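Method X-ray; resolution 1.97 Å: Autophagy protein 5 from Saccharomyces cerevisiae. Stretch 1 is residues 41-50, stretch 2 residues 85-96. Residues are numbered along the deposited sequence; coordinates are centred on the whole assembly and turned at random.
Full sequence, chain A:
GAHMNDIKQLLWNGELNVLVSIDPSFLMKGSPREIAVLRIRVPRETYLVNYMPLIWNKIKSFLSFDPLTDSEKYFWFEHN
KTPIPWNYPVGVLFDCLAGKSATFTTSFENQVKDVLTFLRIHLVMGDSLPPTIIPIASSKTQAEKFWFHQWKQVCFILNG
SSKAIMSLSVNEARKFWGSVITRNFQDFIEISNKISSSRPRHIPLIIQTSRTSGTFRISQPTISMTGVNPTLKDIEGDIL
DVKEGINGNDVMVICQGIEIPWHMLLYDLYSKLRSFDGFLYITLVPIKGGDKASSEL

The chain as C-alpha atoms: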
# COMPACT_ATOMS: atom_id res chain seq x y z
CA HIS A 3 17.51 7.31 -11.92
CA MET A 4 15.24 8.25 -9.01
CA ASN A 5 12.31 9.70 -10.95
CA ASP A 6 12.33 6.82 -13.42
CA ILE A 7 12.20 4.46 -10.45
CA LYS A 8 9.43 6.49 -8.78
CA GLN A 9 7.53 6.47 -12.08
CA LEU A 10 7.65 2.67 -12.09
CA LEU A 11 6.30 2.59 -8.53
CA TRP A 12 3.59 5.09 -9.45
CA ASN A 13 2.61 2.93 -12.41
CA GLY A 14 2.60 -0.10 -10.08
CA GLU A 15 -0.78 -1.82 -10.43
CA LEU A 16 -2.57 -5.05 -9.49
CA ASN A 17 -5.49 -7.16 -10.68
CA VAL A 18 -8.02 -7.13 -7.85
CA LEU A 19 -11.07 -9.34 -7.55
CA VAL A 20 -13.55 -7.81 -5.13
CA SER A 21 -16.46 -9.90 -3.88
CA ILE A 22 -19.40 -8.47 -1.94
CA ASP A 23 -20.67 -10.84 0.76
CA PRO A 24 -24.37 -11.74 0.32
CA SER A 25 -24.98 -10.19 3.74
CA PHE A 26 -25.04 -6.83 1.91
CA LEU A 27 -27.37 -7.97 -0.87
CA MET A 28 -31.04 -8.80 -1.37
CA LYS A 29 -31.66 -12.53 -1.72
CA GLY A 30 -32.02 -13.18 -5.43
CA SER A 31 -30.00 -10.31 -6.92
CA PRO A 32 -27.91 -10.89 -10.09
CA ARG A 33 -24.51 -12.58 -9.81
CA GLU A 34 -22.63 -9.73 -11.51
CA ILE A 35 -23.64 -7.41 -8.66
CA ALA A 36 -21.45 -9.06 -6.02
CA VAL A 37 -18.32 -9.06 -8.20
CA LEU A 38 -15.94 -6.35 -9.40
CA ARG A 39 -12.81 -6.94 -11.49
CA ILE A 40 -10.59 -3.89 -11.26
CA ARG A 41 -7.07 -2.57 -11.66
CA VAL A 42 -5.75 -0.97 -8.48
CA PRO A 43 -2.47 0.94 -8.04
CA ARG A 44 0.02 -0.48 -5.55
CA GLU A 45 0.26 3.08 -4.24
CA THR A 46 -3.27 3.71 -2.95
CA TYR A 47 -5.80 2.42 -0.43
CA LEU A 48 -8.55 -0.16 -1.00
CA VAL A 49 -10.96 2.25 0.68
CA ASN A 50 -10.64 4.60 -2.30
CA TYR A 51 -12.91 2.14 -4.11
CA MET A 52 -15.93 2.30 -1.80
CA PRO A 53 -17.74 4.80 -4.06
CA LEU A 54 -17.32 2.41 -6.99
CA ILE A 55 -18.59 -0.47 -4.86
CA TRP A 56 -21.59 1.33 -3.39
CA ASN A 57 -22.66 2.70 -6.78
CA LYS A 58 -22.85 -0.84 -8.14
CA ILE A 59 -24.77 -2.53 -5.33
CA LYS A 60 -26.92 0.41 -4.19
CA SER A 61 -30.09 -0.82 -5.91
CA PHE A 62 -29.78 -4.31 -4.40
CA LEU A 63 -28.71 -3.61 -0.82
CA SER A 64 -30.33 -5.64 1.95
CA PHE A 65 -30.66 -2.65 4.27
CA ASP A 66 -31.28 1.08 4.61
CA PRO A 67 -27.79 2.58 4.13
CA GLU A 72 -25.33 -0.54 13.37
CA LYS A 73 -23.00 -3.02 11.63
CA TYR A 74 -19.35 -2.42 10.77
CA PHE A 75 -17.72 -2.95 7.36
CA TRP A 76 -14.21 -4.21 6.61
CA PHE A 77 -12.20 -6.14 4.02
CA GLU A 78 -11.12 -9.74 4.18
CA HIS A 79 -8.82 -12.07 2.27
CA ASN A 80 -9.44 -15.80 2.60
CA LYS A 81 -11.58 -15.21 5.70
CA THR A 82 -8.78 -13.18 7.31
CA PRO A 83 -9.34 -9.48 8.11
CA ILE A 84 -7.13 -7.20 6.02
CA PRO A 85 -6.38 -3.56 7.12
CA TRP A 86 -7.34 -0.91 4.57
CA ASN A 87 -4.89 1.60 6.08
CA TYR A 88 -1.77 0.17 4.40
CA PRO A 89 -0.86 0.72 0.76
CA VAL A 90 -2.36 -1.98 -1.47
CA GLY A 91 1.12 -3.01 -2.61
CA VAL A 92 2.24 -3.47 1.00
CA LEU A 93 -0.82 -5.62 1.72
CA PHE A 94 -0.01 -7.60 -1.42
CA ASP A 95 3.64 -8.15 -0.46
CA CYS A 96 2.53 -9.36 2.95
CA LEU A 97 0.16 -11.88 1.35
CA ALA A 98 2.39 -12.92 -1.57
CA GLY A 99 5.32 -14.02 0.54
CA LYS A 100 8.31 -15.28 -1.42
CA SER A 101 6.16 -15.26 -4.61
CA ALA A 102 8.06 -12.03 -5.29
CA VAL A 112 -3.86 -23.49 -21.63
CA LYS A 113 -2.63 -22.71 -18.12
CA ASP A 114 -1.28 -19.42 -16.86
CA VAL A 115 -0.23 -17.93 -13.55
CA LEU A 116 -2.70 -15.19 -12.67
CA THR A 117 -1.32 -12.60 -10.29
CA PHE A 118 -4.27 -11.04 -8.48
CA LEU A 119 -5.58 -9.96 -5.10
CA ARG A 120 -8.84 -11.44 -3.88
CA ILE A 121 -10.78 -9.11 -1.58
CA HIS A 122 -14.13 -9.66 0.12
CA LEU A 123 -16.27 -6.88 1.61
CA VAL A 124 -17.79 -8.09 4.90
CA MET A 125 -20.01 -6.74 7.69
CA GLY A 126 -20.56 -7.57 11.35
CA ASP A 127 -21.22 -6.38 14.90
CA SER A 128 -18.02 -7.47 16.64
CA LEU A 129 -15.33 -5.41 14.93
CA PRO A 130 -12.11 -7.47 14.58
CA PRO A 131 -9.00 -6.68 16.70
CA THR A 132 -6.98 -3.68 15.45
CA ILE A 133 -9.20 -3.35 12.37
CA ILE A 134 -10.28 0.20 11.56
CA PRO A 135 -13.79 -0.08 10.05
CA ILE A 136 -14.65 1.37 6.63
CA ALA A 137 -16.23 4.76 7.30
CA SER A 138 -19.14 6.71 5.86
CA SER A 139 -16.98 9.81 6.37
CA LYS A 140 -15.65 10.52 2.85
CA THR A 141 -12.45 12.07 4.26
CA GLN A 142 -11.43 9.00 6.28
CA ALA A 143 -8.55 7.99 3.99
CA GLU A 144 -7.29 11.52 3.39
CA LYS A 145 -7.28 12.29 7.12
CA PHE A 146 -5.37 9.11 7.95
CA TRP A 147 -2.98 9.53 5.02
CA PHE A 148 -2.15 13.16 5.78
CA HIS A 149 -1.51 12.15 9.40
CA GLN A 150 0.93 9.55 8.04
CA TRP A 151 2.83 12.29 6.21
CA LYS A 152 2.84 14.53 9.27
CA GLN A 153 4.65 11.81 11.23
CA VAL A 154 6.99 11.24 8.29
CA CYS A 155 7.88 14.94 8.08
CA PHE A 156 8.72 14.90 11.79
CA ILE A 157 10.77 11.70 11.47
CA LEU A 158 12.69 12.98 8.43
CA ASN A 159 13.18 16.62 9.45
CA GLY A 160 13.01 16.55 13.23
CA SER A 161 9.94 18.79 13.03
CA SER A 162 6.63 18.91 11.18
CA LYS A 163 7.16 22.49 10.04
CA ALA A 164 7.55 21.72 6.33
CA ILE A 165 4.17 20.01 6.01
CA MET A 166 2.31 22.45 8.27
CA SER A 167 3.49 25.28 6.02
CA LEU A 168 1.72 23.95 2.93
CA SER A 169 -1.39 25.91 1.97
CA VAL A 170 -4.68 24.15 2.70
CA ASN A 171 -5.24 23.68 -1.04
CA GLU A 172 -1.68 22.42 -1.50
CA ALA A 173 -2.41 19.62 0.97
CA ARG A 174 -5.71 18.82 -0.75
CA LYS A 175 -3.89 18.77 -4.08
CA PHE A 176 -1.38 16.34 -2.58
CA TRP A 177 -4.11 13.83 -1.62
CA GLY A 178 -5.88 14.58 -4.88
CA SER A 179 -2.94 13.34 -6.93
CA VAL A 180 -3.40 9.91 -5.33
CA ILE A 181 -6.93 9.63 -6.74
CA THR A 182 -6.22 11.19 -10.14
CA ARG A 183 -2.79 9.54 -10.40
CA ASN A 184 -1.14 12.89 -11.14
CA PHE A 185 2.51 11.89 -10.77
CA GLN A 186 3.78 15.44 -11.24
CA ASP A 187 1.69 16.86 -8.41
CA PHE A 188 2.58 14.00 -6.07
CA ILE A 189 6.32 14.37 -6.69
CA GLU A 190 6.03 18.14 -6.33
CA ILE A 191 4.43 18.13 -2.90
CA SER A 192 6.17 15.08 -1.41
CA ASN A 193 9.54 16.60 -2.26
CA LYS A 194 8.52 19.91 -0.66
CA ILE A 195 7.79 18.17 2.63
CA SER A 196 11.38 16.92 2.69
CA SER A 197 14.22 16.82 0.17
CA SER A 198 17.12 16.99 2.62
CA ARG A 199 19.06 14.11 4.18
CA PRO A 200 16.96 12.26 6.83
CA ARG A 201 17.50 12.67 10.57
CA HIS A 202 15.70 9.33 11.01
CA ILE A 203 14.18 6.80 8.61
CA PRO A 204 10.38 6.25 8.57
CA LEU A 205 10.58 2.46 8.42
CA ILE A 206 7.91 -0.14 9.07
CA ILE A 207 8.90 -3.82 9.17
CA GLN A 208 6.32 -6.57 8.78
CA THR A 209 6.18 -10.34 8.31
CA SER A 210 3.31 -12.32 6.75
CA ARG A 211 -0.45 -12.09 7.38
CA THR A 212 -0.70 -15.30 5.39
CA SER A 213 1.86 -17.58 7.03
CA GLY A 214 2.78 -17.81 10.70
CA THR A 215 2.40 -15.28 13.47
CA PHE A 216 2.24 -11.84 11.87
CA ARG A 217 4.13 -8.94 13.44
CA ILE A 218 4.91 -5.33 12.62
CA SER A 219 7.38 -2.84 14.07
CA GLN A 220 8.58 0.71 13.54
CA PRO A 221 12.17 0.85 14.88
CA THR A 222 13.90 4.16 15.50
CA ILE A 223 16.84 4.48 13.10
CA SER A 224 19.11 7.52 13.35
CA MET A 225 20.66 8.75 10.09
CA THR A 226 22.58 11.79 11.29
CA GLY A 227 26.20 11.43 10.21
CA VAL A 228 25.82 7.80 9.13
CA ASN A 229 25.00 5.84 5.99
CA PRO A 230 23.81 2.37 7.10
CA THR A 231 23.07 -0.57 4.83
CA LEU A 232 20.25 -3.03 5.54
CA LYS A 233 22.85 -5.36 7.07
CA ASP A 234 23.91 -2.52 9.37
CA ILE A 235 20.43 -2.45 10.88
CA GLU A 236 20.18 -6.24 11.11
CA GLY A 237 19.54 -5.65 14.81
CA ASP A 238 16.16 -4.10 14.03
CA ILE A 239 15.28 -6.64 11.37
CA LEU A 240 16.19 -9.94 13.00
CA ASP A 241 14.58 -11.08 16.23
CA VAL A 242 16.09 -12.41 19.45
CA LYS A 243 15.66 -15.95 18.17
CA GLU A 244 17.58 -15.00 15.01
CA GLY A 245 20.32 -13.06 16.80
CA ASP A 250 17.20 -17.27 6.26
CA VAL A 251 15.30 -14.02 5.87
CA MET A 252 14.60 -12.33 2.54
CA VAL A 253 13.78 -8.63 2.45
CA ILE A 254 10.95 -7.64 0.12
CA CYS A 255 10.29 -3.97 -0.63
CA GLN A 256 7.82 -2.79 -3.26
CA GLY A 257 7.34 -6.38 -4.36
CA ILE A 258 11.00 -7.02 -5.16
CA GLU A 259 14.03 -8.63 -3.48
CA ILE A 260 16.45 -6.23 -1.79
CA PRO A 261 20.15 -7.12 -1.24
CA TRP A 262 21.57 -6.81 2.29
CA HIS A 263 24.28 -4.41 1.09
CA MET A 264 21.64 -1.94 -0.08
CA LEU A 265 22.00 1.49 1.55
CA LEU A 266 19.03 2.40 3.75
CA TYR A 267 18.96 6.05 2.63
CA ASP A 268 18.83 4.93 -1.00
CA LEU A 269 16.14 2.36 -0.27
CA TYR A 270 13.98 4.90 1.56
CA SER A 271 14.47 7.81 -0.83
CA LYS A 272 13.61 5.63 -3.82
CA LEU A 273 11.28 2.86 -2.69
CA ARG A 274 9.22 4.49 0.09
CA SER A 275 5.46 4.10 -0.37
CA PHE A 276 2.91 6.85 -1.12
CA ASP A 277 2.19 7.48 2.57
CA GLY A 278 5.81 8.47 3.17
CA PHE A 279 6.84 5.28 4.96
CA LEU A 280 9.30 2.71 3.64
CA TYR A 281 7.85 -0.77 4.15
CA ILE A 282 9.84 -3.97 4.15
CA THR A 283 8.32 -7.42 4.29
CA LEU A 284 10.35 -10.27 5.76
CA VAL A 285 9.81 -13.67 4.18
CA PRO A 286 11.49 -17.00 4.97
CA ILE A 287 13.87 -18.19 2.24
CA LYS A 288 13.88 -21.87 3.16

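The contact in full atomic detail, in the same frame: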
# COMPACT_ATOMS: atom_id res chain seq x y z
N ARG A 41 -8.50 -2.78 -11.69
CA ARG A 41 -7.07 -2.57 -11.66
C ARG A 41 -6.87 -1.53 -10.56
O ARG A 41 -7.51 -0.48 -10.57
CB ARG A 41 -6.56 -2.04 -13.00
CG ARG A 41 -6.51 -3.11 -14.08
CD ARG A 41 -5.39 -4.11 -13.79
NE ARG A 41 -4.07 -3.57 -14.12
CZ ARG A 41 -2.93 -4.21 -13.89
NH1 ARG A 41 -2.94 -5.41 -13.33
NH2 ARG A 41 -1.77 -3.66 -14.24
N VAL A 42 -6.00 -1.85 -9.61
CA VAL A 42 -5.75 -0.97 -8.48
C VAL A 42 -4.26 -0.69 -8.33
O VAL A 42 -3.44 -1.62 -8.35
CB VAL A 42 -6.24 -1.63 -7.18
CG1 VAL A 42 -5.89 -0.77 -5.98
CG2 VAL A 42 -7.75 -1.86 -7.25
N PRO A 43 -3.88 0.59 -8.19
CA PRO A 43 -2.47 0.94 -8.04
C PRO A 43 -1.91 0.32 -6.76
O PRO A 43 -2.65 0.07 -5.80
CB PRO A 43 -2.49 2.47 -7.95
CG PRO A 43 -3.72 2.85 -8.74
CD PRO A 43 -4.72 1.81 -8.30
N ARG A 44 -0.61 0.04 -6.75
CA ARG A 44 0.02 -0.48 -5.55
C ARG A 44 0.04 0.68 -4.55
O ARG A 44 -0.11 0.49 -3.35
CB ARG A 44 1.45 -0.93 -5.84
CG ARG A 44 1.59 -2.42 -6.17
CD ARG A 44 3.03 -2.74 -6.57
NE ARG A 44 3.32 -4.17 -6.57
CZ ARG A 44 3.75 -4.84 -5.51
NH1 ARG A 44 3.99 -6.14 -5.60
NH2 ARG A 44 3.95 -4.21 -4.35
N GLU A 45 0.20 1.89 -5.08
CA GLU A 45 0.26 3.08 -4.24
C GLU A 45 -1.09 3.78 -4.03
O GLU A 45 -1.32 4.88 -4.54
CB GLU A 45 1.26 4.09 -4.82
CG GLU A 45 2.67 3.55 -5.02
CD GLU A 45 3.46 3.39 -3.73
OE1 GLU A 45 4.69 3.24 -3.83
OE2 GLU A 45 2.87 3.41 -2.62
N THR A 46 -1.97 3.13 -3.27
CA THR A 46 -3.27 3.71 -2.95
C THR A 46 -3.88 2.88 -1.84
O THR A 46 -3.23 1.98 -1.32
CB THR A 46 -4.21 3.74 -4.19
OG1 THR A 46 -5.36 4.55 -3.89
CG2 THR A 46 -4.69 2.32 -4.54
N TYR A 47 -5.12 3.18 -1.47
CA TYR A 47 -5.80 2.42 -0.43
C TYR A 47 -7.04 1.74 -1.02
O TYR A 47 -7.69 2.31 -1.91
CB TYR A 47 -6.28 3.32 0.71
CG TYR A 47 -5.20 3.98 1.54
CD1 TYR A 47 -4.20 3.22 2.16
CD2 TYR A 47 -5.21 5.35 1.76
CE1 TYR A 47 -3.25 3.83 2.99
CE2 TYR A 47 -4.28 5.97 2.58
CZ TYR A 47 -3.30 5.21 3.19
OH TYR A 47 -2.40 5.83 4.02
N LEU A 48 -7.38 0.56 -0.51
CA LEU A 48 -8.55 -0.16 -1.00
C LEU A 48 -9.82 0.65 -0.77
O LEU A 48 -10.78 0.58 -1.53
CB LEU A 48 -8.68 -1.51 -0.28
CG LEU A 48 -7.64 -2.59 -0.63
CD1 LEU A 48 -7.81 -3.78 0.32
CD2 LEU A 48 -7.81 -3.03 -2.07
N VAL A 49 -9.82 1.42 0.31
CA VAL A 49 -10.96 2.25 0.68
C VAL A 49 -11.31 3.31 -0.36
O VAL A 49 -12.43 3.84 -0.38
CB VAL A 49 -10.72 2.86 2.06
CG1 VAL A 49 -10.16 4.26 1.95
CG2 VAL A 49 -11.99 2.78 2.89
N ASN A 50 -10.37 3.62 -1.25
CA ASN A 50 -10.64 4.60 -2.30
C ASN A 50 -11.62 4.03 -3.34
O ASN A 50 -12.03 4.73 -4.28
CB ASN A 50 -9.34 5.01 -2.98
CG ASN A 50 -8.51 5.92 -2.10
OD1 ASN A 50 -7.32 6.15 -2.35
ND2 ASN A 50 -9.14 6.46 -1.07
N PRO A 85 -6.36 -5.00 6.84
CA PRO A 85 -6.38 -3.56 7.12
C PRO A 85 -6.37 -2.68 5.86
O PRO A 85 -5.49 -2.82 5.02
CB PRO A 85 -5.11 -3.33 7.95
CG PRO A 85 -4.68 -4.71 8.38
CD PRO A 85 -5.06 -5.58 7.22
N TRP A 86 -7.33 -1.77 5.75
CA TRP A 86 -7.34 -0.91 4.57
C TRP A 86 -6.30 0.21 4.67
O TRP A 86 -5.91 0.78 3.65
CB TRP A 86 -8.73 -0.27 4.35
CG TRP A 86 -9.15 0.71 5.40
CD1 TRP A 86 -9.99 0.49 6.45
CD2 TRP A 86 -8.68 2.06 5.55
NE1 TRP A 86 -10.08 1.61 7.24
CE2 TRP A 86 -9.28 2.59 6.71
CE3 TRP A 86 -7.81 2.88 4.81
CZ2 TRP A 86 -9.04 3.90 7.16
CZ3 TRP A 86 -7.57 4.18 5.25
CH2 TRP A 86 -8.18 4.67 6.42
N ASN A 87 -5.84 0.50 5.88
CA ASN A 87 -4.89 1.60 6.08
C ASN A 87 -3.41 1.35 5.76
O ASN A 87 -2.53 1.97 6.35
CB ASN A 87 -5.03 2.17 7.50
CG ASN A 87 -4.90 1.12 8.59
OD1 ASN A 87 -3.97 1.17 9.40
ND2 ASN A 87 -5.83 0.18 8.62
N TYR A 88 -3.14 0.43 4.84
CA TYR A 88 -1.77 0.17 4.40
C TYR A 88 -1.85 0.22 2.89
O TYR A 88 -2.88 -0.14 2.32
CB TYR A 88 -1.29 -1.23 4.82
CG TYR A 88 -1.00 -1.34 6.29
CD1 TYR A 88 -2.01 -1.66 7.19
CD2 TYR A 88 0.27 -1.07 6.79
CE1 TYR A 88 -1.76 -1.71 8.57
CE2 TYR A 88 0.53 -1.11 8.15
CZ TYR A 88 -0.49 -1.43 9.04
OH TYR A 88 -0.23 -1.47 10.38
N PRO A 89 -0.78 0.68 2.22
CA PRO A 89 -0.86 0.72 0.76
C PRO A 89 -1.20 -0.66 0.23
O PRO A 89 -0.78 -1.67 0.79
CB PRO A 89 0.55 1.15 0.34
CG PRO A 89 1.01 1.99 1.50
CD PRO A 89 0.51 1.20 2.70
N VAL A 90 -1.97 -0.71 -0.86
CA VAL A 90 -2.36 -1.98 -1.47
C VAL A 90 -1.15 -2.86 -1.79
O VAL A 90 -1.19 -4.07 -1.59
CB VAL A 90 -3.16 -1.71 -2.78
CG1 VAL A 90 -3.45 -3.01 -3.52
CG2 VAL A 90 -4.47 -1.01 -2.43
N GLY A 91 -0.07 -2.24 -2.28
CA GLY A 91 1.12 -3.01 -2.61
C GLY A 91 1.76 -3.66 -1.39
O GLY A 91 2.33 -4.75 -1.48
N VAL A 92 1.69 -2.97 -0.26
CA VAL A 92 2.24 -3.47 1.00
C VAL A 92 1.39 -4.64 1.49
O VAL A 92 1.91 -5.63 2.03
CB VAL A 92 2.28 -2.34 2.07
CG1 VAL A 92 2.69 -2.92 3.43
CG2 VAL A 92 3.31 -1.28 1.64
N LEU A 93 0.07 -4.53 1.32
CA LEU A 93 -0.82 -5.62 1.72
C LEU A 93 -0.50 -6.82 0.83
O LEU A 93 -0.42 -7.96 1.31
CB LEU A 93 -2.28 -5.21 1.54
CG LEU A 93 -2.86 -4.16 2.51
CD1 LEU A 93 -4.28 -3.80 2.08
CD2 LEU A 93 -2.86 -4.71 3.92
N PHE A 94 -0.30 -6.54 -0.45
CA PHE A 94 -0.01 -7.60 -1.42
C PHE A 94 1.29 -8.33 -1.07
O PHE A 94 1.33 -9.56 -1.06
CB PHE A 94 0.12 -7.02 -2.83
CG PHE A 94 0.36 -8.06 -3.89
CD1 PHE A 94 -0.69 -8.83 -4.39
CD2 PHE A 94 1.64 -8.29 -4.39
CE1 PHE A 94 -0.47 -9.80 -5.36
CE2 PHE A 94 1.87 -9.26 -5.36
CZ PHE A 94 0.81 -10.02 -5.85
N ASP A 95 2.35 -7.57 -0.80
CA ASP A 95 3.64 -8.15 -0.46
C ASP A 95 3.52 -9.04 0.77
O ASP A 95 4.13 -10.11 0.84
CB ASP A 95 4.68 -7.06 -0.19
CG ASP A 95 5.08 -6.31 -1.44
OD1 ASP A 95 4.59 -6.67 -2.53
OD2 ASP A 95 5.89 -5.37 -1.33
N CYS A 96 2.72 -8.60 1.73
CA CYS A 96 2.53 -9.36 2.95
C CYS A 96 1.81 -10.68 2.67
O CYS A 96 2.08 -11.69 3.33
CB CYS A 96 1.73 -8.54 3.96
SG CYS A 96 1.25 -9.49 5.40
O HOH W 1 -0.74 4.07 5.03
O HOH W 2 -5.45 -0.59 1.32

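The start of a helix, residues 90-96, and the segment leading into it rest against the loop that follows the end of a strand, and the contact buries about 690 Å² in all. The three largest contributions come from Arg44, Val90 and Trp86.

At the start of a helix the first amide groups have no carbonyl from a preceding turn to bond with. Here the loop supplies two. Val90 N donates to Thr46 O at 3.0 Å, and Gly91 N donates to Arg44 O at 2.9 Å, so the helix is tied by its N-terminal amides to carbonyls two residues apart. Pro89 suits the N-cap position, since its ring restricts phi to a value compatible with entering the helix and it has no amide hydrogen to satisfy; its CA also makes a CA-H...O contact with Thr46 O at 3.4 Å.

Arg44 contributes at both ends. While its carbonyl receives Gly91, its side chain extends along the helix to Asp95, one turn on. NH1 and NH2 of Arg44 both donate to Asp95 OD1, at 3.2 and 3.1 Å, and the opposite charges make this a salt bridge, with the carboxylate oxygen near the guanidinium plane, where the N-H groups point. The long arginine chain allows this reach, and Phe94 CD2 lies 3.4 Å from Arg44 NH1. Gly91 permits the close approach: the CA atoms of Arg44 and Gly91 are 4.0 Å apart, and a CB on Gly91 would fall 2.9 Å from Arg44 CB, a clash.

Val90 points toward the other stretch, and its CG2 lies among three side chains, meeting Val42 CG1 at 3.8 Å, Thr46 CG2 at 3.9 Å and Leu48 CD2 at 3.9 Å. A compact, branched side chain can touch several neighbours at once. Leu48 extends the apolar patch along the helix, its CD1 lying 3.9 Å from Leu93 CD1.

Trp86 closes the other end. Its edge is directed at the face of the Tyr47 ring, the planes at 89° and the centroids of the Tyr47 ring and the Trp86 six-membered ring 5.7 Å apart, an arrangement that sets ring hydrogens against pi electrons. Val49 packs on a face of the indole, with Val49 CG1 4.0 Å from Trp86 CE3.

Water adds polar links between the stretches. One molecule accepts from Leu48 N at 2.9 Å and donates to Trp86 O at 2.7 Å and Tyr88 O at 2.8 Å. Another links Tyr47 OH, 2.6 Å away, to Asn87 O, 3.1 Å away.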